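Local coordinates for protein Pab-dependent poly(a)-specific ribonuclease subunit PAN2 (Neurospora crassa, PDB 4CZX) that probably shortens the poly(A) tails of mRNA as the catalytic subunit of the PAN2-PAN3 deadenylase, of which this piece is the N-terminal WD40 domain, at residues 126-138 with 147-159. Sequence-based numbering, arbitrary orientation. Where two conformers were deposited one is given.
Sequences EILVAGWQNKMLV and VKELPTQDQYSFL
Met-136 reaches from its strand to two parts of segment 147-159, and a long, unbranched thioether suits that span. Its backbone N-H donates to Leu-150 O, pairing strands 135-138 and 147-151 antiparallel. In one of its two conformers, CB lies by that oxygen and CG, turned anti to the carbonyl carbon (chi1 -54°), meets Thr-152 CG2 at 3.7 Å, the side chains crossing at about a right angle. SD comes to the edge of the Tyr-156 ring, 3.8 Å from CE2, a Met-aromatic contact, and the bend at chi3 brings CE back to Leu-150 CB at 4.2 Å. The bare methyl of Ala-130 suits the place where the same ring edge and Leu-159 CD1 converge. The ring's hydroxyl accepts a hydrogen bond from Asn-175 ND2 of its own blade. Beyond Leu-150, whose CD1 packs on Val-138 CG2, Val-147 and Lys-148 both face Val-138 in a classic beta bulge. On the sheet face bearing Leu-137, Lys-135 NZ forms a salt bridge with Glu-149 OE2 (3.0 Å), an oxygen that also bonds Ser-110; length and opposite charge let these diagonal neighbours meet. Where residues 132-134 meet the loop after Pro-151, Asn-134 uses backbone and amide: its O accepts from Thr-152 N and, in one conformer, ND2 donates to Thr-152 O at 3.1 Å. Trp-132, at the centre of an inverse gamma turn, suits its place because indole offers an in-plane donor, NE1, to Ser-157 OG (2.9 Å) and a cation-pi partner to Arg-115. A leucine here would probably leave Ser-157 without its indole donor and Arg-115 without its aromatic partner. Such a blade-to-blade link is typical of a WD40 beta-propeller: the outermost strand of one four-stranded blade leads by a loop into the innermost strand of the next.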
ATOM      1  N   GLU A 126       0.867 -40.328  -1.793  1.00 26.97           N
ATOM      2  CA  GLU A 126      -0.566 -40.052  -1.699  1.00 28.80           C
ATOM      3  C   GLU A 126      -1.016 -39.723  -0.276  1.00 28.94           C
ATOM      4  O   GLU A 126      -0.545 -40.318   0.695  1.00 27.44           O
ATOM      5  CB  GLU A 126      -1.354 -41.256  -2.230  1.00 33.85           C
ATOM      6  CG  GLU A 126      -2.859 -41.077  -2.308  1.00 34.76           C
ATOM      7  CD  GLU A 126      -3.581 -42.339  -2.785  1.00 35.17           C
ATOM      8  OE1 GLU A 126      -3.920 -43.197  -1.939  1.00 31.76           O
ATOM      9  OE2 GLU A 126      -3.822 -42.465  -4.008  1.00 38.49           O
ATOM     10  N   ILE A 127      -1.930 -38.767  -0.151  1.00 25.89           N
ATOM     11  CA  ILE A 127      -2.509 -38.471   1.148  1.00 26.43           C
ATOM     12  C   ILE A 127      -4.030 -38.528   1.136  1.00 30.32           C
ATOM     13  O   ILE A 127      -4.673 -38.357   0.097  1.00 27.20           O
ATOM     14  CB  ILE A 127      -2.084 -37.084   1.673  1.00 27.47           C
ATOM     15  CG1 ILE A 127      -2.444 -35.985   0.668  1.00 27.42           C
ATOM     16  CG2 ILE A 127      -0.611 -37.075   2.024  1.00 22.72           C
ATOM     17  CD1 ILE A 127      -2.113 -34.583   1.165  1.00 29.26           C
ATOM     18  N   LEU A 128      -4.589 -38.783   2.312  1.00 26.26           N
ATOM     19  CA  LEU A 128      -6.025 -38.705   2.540  1.00 27.53           C
ATOM     20  C   LEU A 128      -6.296 -37.462   3.370  1.00 22.77           C
ATOM     21  O   LEU A 128      -5.597 -37.223   4.352  1.00 25.83           O
ATOM     22  CB  LEU A 128      -6.521 -39.957   3.262  1.00 23.32           C
ATOM     23  CG  LEU A 128      -7.979 -39.957   3.733  1.00 22.95           C
ATOM     24  CD1 LEU A 128      -8.949 -40.046   2.558  1.00 28.22           C
ATOM     25  CD2 LEU A 128      -8.215 -41.115   4.719  1.00 23.36           C
ATOM     26  N   VAL A 129      -7.287 -36.657   2.994  1.00 23.26           N
ATOM     27  CA  VAL A 129      -7.595 -35.486   3.802  1.00 21.22           C
ATOM     28  C   VAL A 129      -9.078 -35.520   4.148  1.00 25.82           C
ATOM     29  O   VAL A 129      -9.909 -35.960   3.351  1.00 29.01           O
ATOM     30  CB  VAL A 129      -7.216 -34.137   3.105  1.00 28.09           C
ATOM     31  CG1 VAL A 129      -5.753 -34.166   2.599  1.00 26.47           C
ATOM     32  CG2 VAL A 129      -8.183 -33.783   1.990  1.00 27.77           C
ATOM     33  N   ALA A 130      -9.390 -35.089   5.361  1.00 23.02           N
ATOM     34  CA  ALA A 130     -10.752 -35.154   5.887  1.00 24.52           C
ATOM     35  C   ALA A 130     -10.932 -34.099   6.962  1.00 27.19           C
ATOM     36  O   ALA A 130      -9.984 -33.402   7.332  1.00 26.06           O
ATOM     37  CB  ALA A 130     -11.050 -36.548   6.449  1.00 26.22           C
ATOM     38  N   GLY A 131     -12.152 -33.970   7.471  1.00 25.86           N
ATOM     39  CA  GLY A 131     -12.377 -33.046   8.557  1.00 26.53           C
ATOM     40  C   GLY A 131     -13.800 -33.091   9.059  1.00 29.87           C
ATOM     41  O   GLY A 131     -14.468 -34.127   9.007  1.00 27.53           O
ATOM     42  N   TRP A 132     -14.279 -31.948   9.532  1.00 28.55           N
ATOM     43  CA  TRP A 132     -15.628 -31.890  10.075  1.00 28.58           C
ATOM     44  C   TRP A 132     -16.585 -31.581   8.923  1.00 29.24           C
ATOM     45  O   TRP A 132     -17.132 -30.491   8.814  1.00 31.66           O
ATOM     46  CB  TRP A 132     -15.715 -30.855  11.202  1.00 27.47           C
ATOM     47  CG  TRP A 132     -14.936 -31.254  12.443  1.00 27.00           C
ATOM     48  CD1 TRP A 132     -13.974 -32.226  12.539  1.00 31.35           C
ATOM     49  CD2 TRP A 132     -15.071 -30.701  13.757  1.00 28.27           C
ATOM     50  NE1 TRP A 132     -13.493 -32.297  13.828  1.00 26.10           N
ATOM     51  CE2 TRP A 132     -14.149 -31.370  14.592  1.00 26.50           C
ATOM     52  CE3 TRP A 132     -15.874 -29.690  14.307  1.00 26.81           C
ATOM     53  CZ2 TRP A 132     -14.016 -31.069  15.949  1.00 26.94           C
ATOM     54  CZ3 TRP A 132     -15.735 -29.388  15.646  1.00 31.92           C
ATOM     55  CH2 TRP A 132     -14.815 -30.076  16.455  1.00 30.17           C
ATOM     56  N   GLN A 133     -16.754 -32.578   8.064  1.00 32.19           N
ATOM     57  CA  GLN A 133     -17.521 -32.479   6.832  1.00 31.79           C
ATOM     58  C   GLN A 133     -17.735 -33.905   6.358  1.00 31.70           C
ATOM     59  O   GLN A 133     -17.063 -34.823   6.838  1.00 34.07           O
ATOM     60  CB  GLN A 133     -16.778 -31.655   5.775  1.00 30.64           C
ATOM     61  CG  GLN A 133     -15.396 -32.208   5.450  1.00 26.63           C
ATOM     62  CD  GLN A 133     -14.722 -31.467   4.305  1.00 29.89           C
ATOM     63  OE1 GLN A 133     -14.623 -30.240   4.323  1.00 31.49           O
ATOM     64  NE2 GLN A 133     -14.267 -32.209   3.296  1.00 27.81           N
ATOM     65  N   ASN A 134     -18.636 -34.114   5.407  1.00 33.12           N
ATOM     66  CA  ASN A 134     -18.982 -35.484   5.054  0.70 38.06           C
ATOM     67  C   ASN A 134     -18.372 -35.947   3.733  1.00 37.02           C
ATOM     68  O   ASN A 134     -18.823 -36.918   3.128  1.00 39.15           O
ATOM     69  CB  ASN A 134     -20.500 -35.639   5.051  0.70 39.81           C
ATOM     70  CG  ASN A 134     -21.094 -35.456   6.437  0.70 44.87           C
ATOM     71  OD1 ASN A 134     -21.809 -34.490   6.695  0.70 50.98           O
ATOM     72  ND2 ASN A 134     -20.785 -36.385   7.341  0.70 41.74           N
ATOM     73  N   LYS A 135     -17.317 -35.254   3.313  1.00 32.21           N
ATOM     74  CA  LYS A 135     -16.510 -35.689   2.186  1.00 36.33           C
ATOM     75  C   LYS A 135     -15.063 -35.867   2.618  1.00 34.69           C
ATOM     76  O   LYS A 135     -14.592 -35.172   3.517  1.00 30.98           O
ATOM     77  CB  LYS A 135     -16.563 -34.686   1.032  1.00 37.71           C
ATOM     78  CG  LYS A 135     -17.687 -34.907   0.036  1.00 47.40           C
ATOM     79  CD  LYS A 135     -18.903 -34.078   0.383  1.00 60.84           C
ATOM     80  CE  LYS A 135     -19.755 -33.803  -0.855  1.00 65.78           C
ATOM     81  NZ  LYS A 135     -19.140 -32.779  -1.753  1.00 62.16           N
ATOM     82  N   MET A 136     -14.379 -36.820   1.988  1.00 31.91           N
ATOM     83  CA  MET A 136     -12.926 -36.937   2.104  0.70 31.12           C
ATOM     84  C   MET A 136     -12.317 -36.831   0.716  1.00 32.16           C
ATOM     85  O   MET A 136     -12.976 -37.126  -0.279  1.00 35.70           O
ATOM     86  CB  MET A 136     -12.515 -38.261   2.757  0.70 30.19           C
ATOM     87  CG  MET A 136     -13.170 -38.533   4.103  0.70 29.54           C
ATOM     88  SD  MET A 136     -12.453 -39.979   4.913  0.70 31.48           S
ATOM     89  CE  MET A 136     -12.953 -41.286   3.787  0.70 27.98           C
ATOM     90  N   LEU A 137     -11.058 -36.406   0.643  1.00 29.93           N
ATOM     91  CA  LEU A 137     -10.383 -36.302  -0.643  0.50 27.19           C
ATOM     92  C   LEU A 137      -9.059 -37.038  -0.620  1.00 27.87           C
ATOM     93  O   LEU A 137      -8.336 -37.007   0.376  1.00 28.99           O
ATOM     94  CB  LEU A 137     -10.147 -34.839  -1.032  0.50 27.94           C
ATOM     95  CG  LEU A 137     -11.390 -33.964  -1.181  0.50 30.44           C
ATOM     96  CD1 LEU A 137     -11.607 -33.135   0.076  0.50 31.34           C
ATOM     97  CD2 LEU A 137     -11.265 -33.084  -2.415  0.50 31.00           C
ATOM     98  N   VAL A 138      -8.761 -37.700  -1.727  1.00 27.25           N
ATOM     99  CA  VAL A 138      -7.485 -38.365  -1.919  1.00 24.72           C
ATOM    100  C   VAL A 138      -6.632 -37.501  -2.865  1.00 28.34           C
ATOM    101  O   VAL A 138      -7.087 -37.113  -3.942  1.00 30.61           O
ATOM    102  CB  VAL A 138      -7.671 -39.783  -2.491  1.00 26.66           C
ATOM    103  CG1 VAL A 138      -6.338 -40.486  -2.562  1.00 30.52           C
ATOM    104  CG2 VAL A 138      -8.650 -40.589  -1.633  1.00 29.88           C
ATOM    105  N   VAL A 147      -7.394 -36.869  -6.714  1.00 34.33           N
ATOM    106  CA  VAL A 147      -7.610 -37.999  -7.617  1.00 40.60           C
ATOM    107  C   VAL A 147      -8.899 -38.743  -7.286  1.00 39.04           C
ATOM    108  O   VAL A 147      -9.394 -39.536  -8.082  1.00 44.13           O
ATOM    109  CB  VAL A 147      -6.434 -38.993  -7.574  1.00 43.59           C
ATOM    110  CG1 VAL A 147      -5.182 -38.339  -8.126  1.00 45.98           C
ATOM    111  CG2 VAL A 147      -6.203 -39.486  -6.151  1.00 44.60           C
ATOM    112  N   LYS A 148      -9.445 -38.478  -6.106  1.00 37.12           N
ATOM    113  CA  LYS A 148     -10.644 -39.167  -5.669  1.00 37.21           C
ATOM    114  C   LYS A 148     -11.370 -38.364  -4.603  1.00 34.02           C
ATOM    115  O   LYS A 148     -10.742 -37.702  -3.777  1.00 32.54           O
ATOM    116  CB  LYS A 148     -10.281 -40.555  -5.137  1.00 44.97           C
ATOM    117  CG  LYS A 148     -11.419 -41.546  -5.091  1.00 51.63           C
ATOM    118  CD  LYS A 148     -10.864 -42.959  -5.100  1.00 54.89           C
ATOM    119  CE  LYS A 148     -11.946 -43.983  -5.406  1.00 62.26           C
ATOM    120  NZ  LYS A 148     -11.397 -45.133  -6.195  1.00 64.89           N
ATOM    121  N   GLU A 149     -12.695 -38.421  -4.638  1.00 39.80           N
ATOM    122  CA  GLU A 149     -13.523 -37.836  -3.593  1.00 43.38           C
ATOM    123  C   GLU A 149     -14.358 -38.945  -2.967  1.00 38.05           C
ATOM    124  O   GLU A 149     -14.950 -39.738  -3.688  1.00 38.66           O
ATOM    125  CB  GLU A 149     -14.408 -36.731  -4.167  1.00 51.35           C
ATOM    126  CG  GLU A 149     -15.328 -36.072  -3.162  1.00 56.77           C
ATOM    127  CD  GLU A 149     -15.967 -34.807  -3.705  1.00 62.73           C
ATOM    128  OE1 GLU A 149     -15.466 -34.269  -4.720  1.00 62.12           O
ATOM    129  OE2 GLU A 149     -16.971 -34.355  -3.119  1.00 68.85           O
ATOM    130  N   LEU A 150     -14.392 -39.014  -1.637  1.00 35.49           N
ATOM    131  CA  LEU A 150     -15.115 -40.083  -0.950  1.00 40.90           C
ATOM    132  C   LEU A 150     -16.128 -39.555   0.057  1.00 36.70           C
ATOM    133  O   LEU A 150     -15.861 -38.590   0.763  1.00 35.77           O
ATOM    134  CB  LEU A 150     -14.132 -41.006  -0.230  1.00 39.72           C
ATOM    135  CG  LEU A 150     -13.009 -41.570  -1.098  1.00 44.56           C
ATOM    136  CD1 LEU A 150     -11.840 -42.020  -0.240  1.00 40.63           C
ATOM    137  CD2 LEU A 150     -13.543 -42.710  -1.932  1.00 44.87           C
ATOM    138  N   PRO A 151     -17.296 -40.206   0.133  1.00 40.44           N
ATOM    139  CA  PRO A 151     -18.262 -39.884   1.179  1.00 40.48           C
ATOM    140  C   PRO A 151     -17.793 -40.428   2.514  1.00 41.67           C
ATOM    141  O   PRO A 151     -17.122 -41.462   2.552  1.00 41.75           O
ATOM    142  CB  PRO A 151     -19.526 -40.604   0.715  1.00 45.74           C
ATOM    143  CG  PRO A 151     -19.005 -41.791  -0.011  1.00 43.42           C
ATOM    144  CD  PRO A 151     -17.759 -41.316  -0.716  1.00 42.69           C
ATOM    145  N   THR A 152     -18.126 -39.742   3.598  1.00 36.82           N
ATOM    146  CA  THR A 152     -17.902 -40.313   4.917  1.00 33.51           C
ATOM    147  C   THR A 152     -19.061 -39.952   5.840  1.00 40.54           C
ATOM    148  O   THR A 152     -19.585 -38.837   5.800  1.00 39.94           O
ATOM    149  CB  THR A 152     -16.562 -39.849   5.531  1.00 31.75           C
ATOM    150  OG1 THR A 152     -16.387 -40.472   6.809  1.00 37.28           O
ATOM    151  CG2 THR A 152     -16.524 -38.346   5.692  1.00 35.60           C
ATOM    152  N   GLN A 153     -19.475 -40.916   6.653  1.00 37.77           N
ATOM    153  CA  GLN A 153     -20.530 -40.670   7.623  1.00 42.60           C
ATOM    154  C   GLN A 153     -19.940 -40.079   8.891  1.00 42.16           C
ATOM    155  O   GLN A 153     -20.564 -39.252   9.558  1.00 44.37           O
ATOM    156  CB  GLN A 153     -21.283 -41.958   7.928  1.00 48.40           C
ATOM    157  CG  GLN A 153     -22.135 -42.440   6.773  1.00 61.56           C
ATOM    158  CD  GLN A 153     -23.358 -43.207   7.237  1.00 73.23           C
ATOM    159  OE1 GLN A 153     -23.248 -44.267   7.859  1.00 77.27           O
ATOM    160  NE2 GLN A 153     -24.538 -42.665   6.947  1.00 75.30           N
ATOM    161  N   ASP A 154     -18.723 -40.504   9.210  1.00 35.76           N
ATOM    162  CA  ASP A 154     -18.021 -40.006  10.384  1.00 37.77           C
ATOM    163  C   ASP A 154     -17.109 -38.839  10.015  1.00 35.22           C
ATOM    164  O   ASP A 154     -16.441 -38.862   8.983  1.00 32.04           O
ATOM    165  CB  ASP A 154     -17.213 -41.132  11.045  1.00 39.29           C
ATOM    166  CG  ASP A 154     -18.103 -42.221  11.633  1.00 38.10           C
ATOM    167  OD1 ASP A 154     -19.084 -41.888  12.330  1.00 37.20           O
ATOM    168  OD2 ASP A 154     -17.824 -43.416  11.398  1.00 44.38           O
ATOM    169  N   GLN A 155     -17.090 -37.820  10.867  1.00 30.22           N
ATOM    170  CA  GLN A 155     -16.230 -36.664  10.663  1.00 29.30           C
ATOM    171  C   GLN A 155     -14.988 -36.816  11.530  1.00 29.60           C
ATOM    172  O   GLN A 155     -15.066 -37.336  12.643  1.00 30.23           O
ATOM    173  CB  GLN A 155     -16.986 -35.372  10.973  1.00 30.61           C
ATOM    174  CG  GLN A 155     -18.214 -35.191  10.094  1.00 33.70           C
ATOM    175  CD  GLN A 155     -18.916 -33.879  10.341  1.00 39.68           C
ATOM    176  OE1 GLN A 155     -18.544 -33.128  11.242  1.00 36.04           O
ATOM    177  NE2 GLN A 155     -19.938 -33.587   9.536  1.00 39.23           N
ATOM    178  N   TYR A 156     -13.838 -36.393  11.006  1.00 28.65           N
ATOM    179  CA  TYR A 156     -12.569 -36.729  11.632  1.00 26.65           C
ATOM    180  C   TYR A 156     -11.781 -35.531  12.155  1.00 27.93           C
ATOM    181  O   TYR A 156     -11.722 -34.488  11.504  1.00 24.09           O
ATOM    182  CB  TYR A 156     -11.702 -37.516  10.631  1.00 27.18           C
ATOM    183  CG  TYR A 156     -12.292 -38.864  10.279  1.00 29.66           C
ATOM    184  CD1 TYR A 156     -12.459 -39.841  11.252  1.00 28.71           C
ATOM    185  CD2 TYR A 156     -12.686 -39.161   8.983  1.00 34.37           C
ATOM    186  CE1 TYR A 156     -13.000 -41.083  10.945  1.00 26.77           C
ATOM    187  CE2 TYR A 156     -13.219 -40.404   8.661  1.00 33.84           C
ATOM    188  CZ  TYR A 156     -13.374 -41.362   9.656  1.00 33.25           C
ATOM    189  OH  TYR A 156     -13.909 -42.592   9.364  1.00 34.29           O
ATOM    190  N   SER A 157     -11.137 -35.713  13.310  1.00 29.13           N
ATOM    191  CA  SER A 157     -10.214 -34.712  13.849  1.00 28.32           C
ATOM    192  C   SER A 157      -8.734 -35.062  13.667  1.00 26.86           C
ATOM    193  O   SER A 157      -7.887 -34.170  13.701  1.00 25.00           O
ATOM    194  CB  SER A 157     -10.486 -34.486  15.338  1.00 26.32           C
ATOM    195  OG  SER A 157     -11.812 -34.014  15.538  1.00 25.33           O
ATOM    196  N   PHE A 158      -8.438 -36.355  13.527  1.00 26.12           N
ATOM    197  CA  PHE A 158      -7.072 -36.861  13.326  1.00 28.42           C
ATOM    198  C   PHE A 158      -7.076 -38.021  12.350  1.00 29.69           C
ATOM    199  O   PHE A 158      -8.020 -38.826  12.329  1.00 24.71           O
ATOM    200  CB  PHE A 158      -6.425 -37.373  14.625  1.00 25.62           C
ATOM    201  CG  PHE A 158      -6.223 -36.329  15.674  1.00 28.12           C
ATOM    202  CD1 PHE A 158      -7.208 -36.083  16.612  1.00 26.37           C
ATOM    203  CD2 PHE A 158      -5.035 -35.627  15.756  1.00 33.37           C
ATOM    204  CE1 PHE A 158      -7.030 -35.122  17.591  1.00 28.62           C
ATOM    205  CE2 PHE A 158      -4.853 -34.669  16.738  1.00 27.99           C
ATOM    206  CZ  PHE A 158      -5.846 -34.424  17.660  1.00 31.11           C
ATOM    207  N   LEU A 159      -5.992 -38.116  11.585  1.00 26.15           N
ATOM    208  CA  LEU A 159      -5.704 -39.248  10.707  1.00 30.81           C
ATOM    209  C   LEU A 159      -4.221 -39.558  10.810  1.00 30.75           C
ATOM    210  O   LEU A 159      -3.405 -38.643  10.777  1.00 27.43           O
ATOM    211  CB  LEU A 159      -6.064 -38.930   9.249  1.00 26.34           C
ATOM    212  CG  LEU A 159      -7.532 -38.666   8.893  1.00 27.74           C
ATOM    213  CD1 LEU A 159      -7.640 -38.124   7.467  1.00 27.55           C
ATOM    214  CD2 LEU A 159      -8.317 -39.958   9.015  1.00 28.27           C
TER